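Malate dehydrogenase (Aeropyrum pernix, PDB 2D4A) catalyses the reversible oxidation of malate to oxaloacetate with either NAD or NADP as a homotetramer, and can also oxidise tartrate. Local coordinates at residues B[157-167]-B[179-187]. Numbering follows the deposited sequence.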
loop_
_atom_site.group_PDB
_atom_site.type_symbol
_atom_site.label_atom_id
_atom_site.label_comp_id
_atom_site.label_asym_id
_atom_site.label_seq_id
_atom_site.Cartn_x
_atom_site.Cartn_y
_atom_site.Cartn_z
ATOM N N LEU B 157 11.317 26.259 -0.005
ATOM C CA LEU B 157 12.640 25.873 0.484
ATOM C C LEU B 157 13.296 24.740 -0.307
ATOM O O LEU B 157 14.453 24.398 -0.066
ATOM C CB LEU B 157 12.567 25.477 1.961
ATOM C CG LEU B 157 12.085 26.545 2.953
ATOM C CD1 LEU B 157 11.932 25.909 4.326
ATOM C CD2 LEU B 157 13.063 27.710 3.021
ATOM N N GLY B 158 12.562 24.154 -1.245
ATOM C CA GLY B 158 13.122 23.075 -2.030
ATOM C C GLY B 158 13.321 21.784 -1.249
ATOM O O GLY B 158 14.290 21.063 -1.485
ATOM N N VAL B 159 12.421 21.490 -0.314
ATOM C CA VAL B 159 12.501 20.259 0.470
ATOM C C VAL B 159 11.145 19.564 0.480
ATOM O O VAL B 159 10.127 20.181 0.170
ATOM C CB VAL B 159 12.895 20.513 1.936
ATOM C CG1 VAL B 159 14.297 21.067 2.010
ATOM C CG2 VAL B 159 11.895 21.445 2.583
ATOM N N SER B 160 11.134 18.283 0.842
ATOM C CA SER B 160 9.894 17.511 0.895
ATOM C C SER B 160 8.920 18.028 1.954
ATOM O O SER B 160 9.329 18.341 3.075
ATOM C CB SER B 160 10.197 16.039 1.187
ATOM O OG SER B 160 8.990 15.314 1.396
ATOM N N PHE B 161 7.634 18.107 1.611
ATOM C CA PHE B 161 6.648 18.574 2.586
ATOM C C PHE B 161 6.553 17.601 3.753
ATOM O O PHE B 161 5.986 17.917 4.801
ATOM C CB PHE B 161 5.262 18.780 1.951
ATOM C CG PHE B 161 4.844 17.695 1.000
ATOM C CD1 PHE B 161 4.751 16.370 1.410
ATOM C CD2 PHE B 161 4.507 18.015 -0.308
ATOM C CE1 PHE B 161 4.320 15.375 0.523
ATOM C CE2 PHE B 161 4.076 17.036 -1.200
ATOM C CZ PHE B 161 3.983 15.714 -0.784
ATOM N N LYS B 162 7.123 16.417 3.555
ATOM C CA LYS B 162 7.145 15.385 4.582
ATOM C C LYS B 162 8.073 15.833 5.695
ATOM O O LYS B 162 7.956 15.380 6.825
ATOM C CB LYS B 162 7.692 14.077 4.017
ATOM C CG LYS B 162 6.885 13.502 2.889
ATOM C CD LYS B 162 6.226 12.208 3.305
ATOM C CE LYS B 162 7.236 11.111 3.580
ATOM N NZ LYS B 162 6.484 9.929 4.069
ATOM N N SER B 163 8.999 16.722 5.371
ATOM C CA SER B 163 9.950 17.180 6.360
ATOM C C SER B 163 9.546 18.468 7.028
ATOM O O SER B 163 10.331 19.077 7.752
ATOM C CB SER B 163 11.329 17.338 5.727
ATOM O OG SER B 163 11.901 16.061 5.502
ATOM N N VAL B 164 8.313 18.884 6.791
ATOM C CA VAL B 164 7.828 20.112 7.379
ATOM C C VAL B 164 6.766 19.823 8.413
ATOM O O VAL B 164 5.842 19.055 8.170
ATOM C CB VAL B 164 7.240 21.026 6.319
ATOM C CG1 VAL B 164 6.754 22.310 6.972
ATOM C CG2 VAL B 164 8.283 21.302 5.253
ATOM N N ASN B 165 6.908 20.449 9.570
ATOM C CA ASN B 165 5.970 20.277 10.667
ATOM C C ASN B 165 5.287 21.636 10.875
ATOM O O ASN B 165 5.877 22.545 11.453
ATOM C CB ASN B 165 6.767 19.851 11.903
ATOM C CG ASN B 165 5.917 19.730 13.149
ATOM O OD1 ASN B 165 6.375 20.054 14.249
ATOM N ND2 ASN B 165 4.681 19.247 12.995
ATOM N N ALA B 166 4.055 21.784 10.392
ATOM C CA ALA B 166 3.346 23.057 10.524
ATOM C C ALA B 166 2.198 23.044 11.525
ATOM O O ALA B 166 1.268 22.246 11.408
ATOM C CB ALA B 166 2.828 23.514 9.166
ATOM N N ILE B 167 2.254 23.943 12.499
ATOM C CA ILE B 167 1.215 24.024 13.515
ATOM C C ILE B 167 0.227 25.160 13.194
ATOM O O ILE B 167 0.628 26.298 12.961
ATOM C CB ILE B 167 1.868 24.222 14.920
ATOM C CG1 ILE B 167 2.623 22.946 15.317
ATOM C CG2 ILE B 167 0.820 24.587 15.962
ATOM C CD1 ILE B 167 1.754 21.698 15.393
ATOM N N VAL B 179 1.466 28.851 13.843
ATOM C CA VAL B 179 2.266 29.197 15.007
ATOM C C VAL B 179 3.743 28.946 14.672
ATOM O O VAL B 179 4.342 27.972 15.135
ATOM C CB VAL B 179 1.822 28.360 16.223
ATOM C CG1 VAL B 179 2.517 28.833 17.484
ATOM C CG2 VAL B 179 0.316 28.462 16.380
ATOM N N PRO B 180 4.345 29.834 13.854
ATOM C CA PRO B 180 5.749 29.722 13.438
ATOM C C PRO B 180 6.723 29.439 14.586
ATOM O O PRO B 180 7.724 28.747 14.412
ATOM C CB PRO B 180 6.015 31.069 12.767
ATOM C CG PRO B 180 4.691 31.420 12.196
ATOM C CD PRO B 180 3.750 31.075 13.324
ATOM N N ARG B 181 6.422 29.987 15.756
ATOM C CA ARG B 181 7.258 29.785 16.926
ATOM C C ARG B 181 7.316 28.295 17.240
ATOM O O ARG B 181 8.309 27.793 17.760
ATOM C CB ARG B 181 6.661 30.537 18.114
ATOM C CG ARG B 181 7.465 30.474 19.402
ATOM C CD ARG B 181 6.828 31.384 20.431
ATOM N NE ARG B 181 5.586 30.818 20.942
ATOM C CZ ARG B 181 5.536 29.907 21.905
ATOM N NH1 ARG B 181 6.661 29.470 22.461
ATOM N NH2 ARG B 181 4.367 29.430 22.305
ATOM N N LEU B 182 6.251 27.581 16.911
ATOM C CA LEU B 182 6.217 26.163 17.206
ATOM C C LEU B 182 6.311 25.270 15.980
ATOM O O LEU B 182 6.000 24.077 16.049
ATOM C CB LEU B 182 4.943 25.833 17.982
ATOM C CG LEU B 182 4.708 26.536 19.323
ATOM C CD1 LEU B 182 3.312 26.174 19.802
ATOM C CD2 LEU B 182 5.753 26.128 20.354
ATOM N N SER B 183 6.742 25.841 14.861
ATOM C CA SER B 183 6.859 25.079 13.617
ATOM C C SER B 183 8.317 24.847 13.258
ATOM O O SER B 183 9.203 25.448 13.850
ATOM C CB SER B 183 6.162 25.819 12.474
ATOM O OG SER B 183 4.766 25.903 12.710
ATOM N N SER B 184 8.572 23.964 12.304
ATOM C CA SER B 184 9.944 23.708 11.921
ATOM C C SER B 184 10.061 22.891 10.641
ATOM O O SER B 184 9.058 22.463 10.064
ATOM C CB SER B 184 10.687 23.011 13.064
ATOM O OG SER B 184 10.018 21.825 13.440
ATOM N N VAL B 185 11.304 22.692 10.208
ATOM C CA VAL B 185 11.630 21.948 8.997
ATOM C C VAL B 185 12.881 21.112 9.256
ATOM O O VAL B 185 13.962 21.657 9.475
ATOM C CB VAL B 185 11.916 22.917 7.825
ATOM C CG1 VAL B 185 12.264 22.139 6.562
ATOM C CG2 VAL B 185 10.715 23.811 7.592
ATOM N N GLY B 186 12.735 19.792 9.232
ATOM C CA GLY B 186 13.876 18.929 9.476
ATOM C C GLY B 186 14.554 19.228 10.800
ATOM O O GLY B 186 15.740 18.945 10.970
ATOM N N GLY B 187 13.806 19.793 11.745
ATOM C CA GLY B 187 14.372 20.121 13.042
ATOM C C GLY B 187 14.806 21.575 13.193
ATOM O O GLY B 187 15.285 21.989 14.250
HETATM O O HOH W 1 8.463 21.221 15.554
#
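Ser183 OG stands in for a backbone acceptor just before strand 184-185, beyond its last bridged pair with strand 164-169: with chi1 at -65° it lies beside its own backbone N and receives Ile167 N at 3.2 Å, almost straight (177° at the hydrogen). The hydroxyl in turn donates to Val179 O from above the carbonyl plane, while Leu182 N reaches that oxygen from the opposite face. Val179 N closes the same end by binding Ile167 O (2.8 Å), and Ile167 CG2 packs against Val179 CB. Asn165 and Ser184 form an antiparallel hydrogen-bonded pair, Asn165 N to Ser184 O at 3.0 Å and Ser184 N to Asn165 O at 3.2 Å; on their face of the sheet one water joins Asn165 OD1 and Ser184 OG, 2.7 Å from each. The other face is apolar: Val185 directs CG2 to Leu157 CD1 and CG1 to Val159 CG2, both at 4.1 Å, and Val164 CG2, from its non-hydrogen-bonded partner, also meets Val185 CG2. Removing the Ser183 hydroxyl, as with an alanine here, is likely to leave Ile167 N without its acceptor and Val179 O without one of its two donors. Ile167 and Leu182 also pack on Gly187 of a second subunit, placing this part of the C-terminal domain's antiparallel sheet at a subunit interface. Backbone pairing thus passes to a serine hydroxyl, between a watered polar face and a valine face covered by helices 142-157 and 190-193.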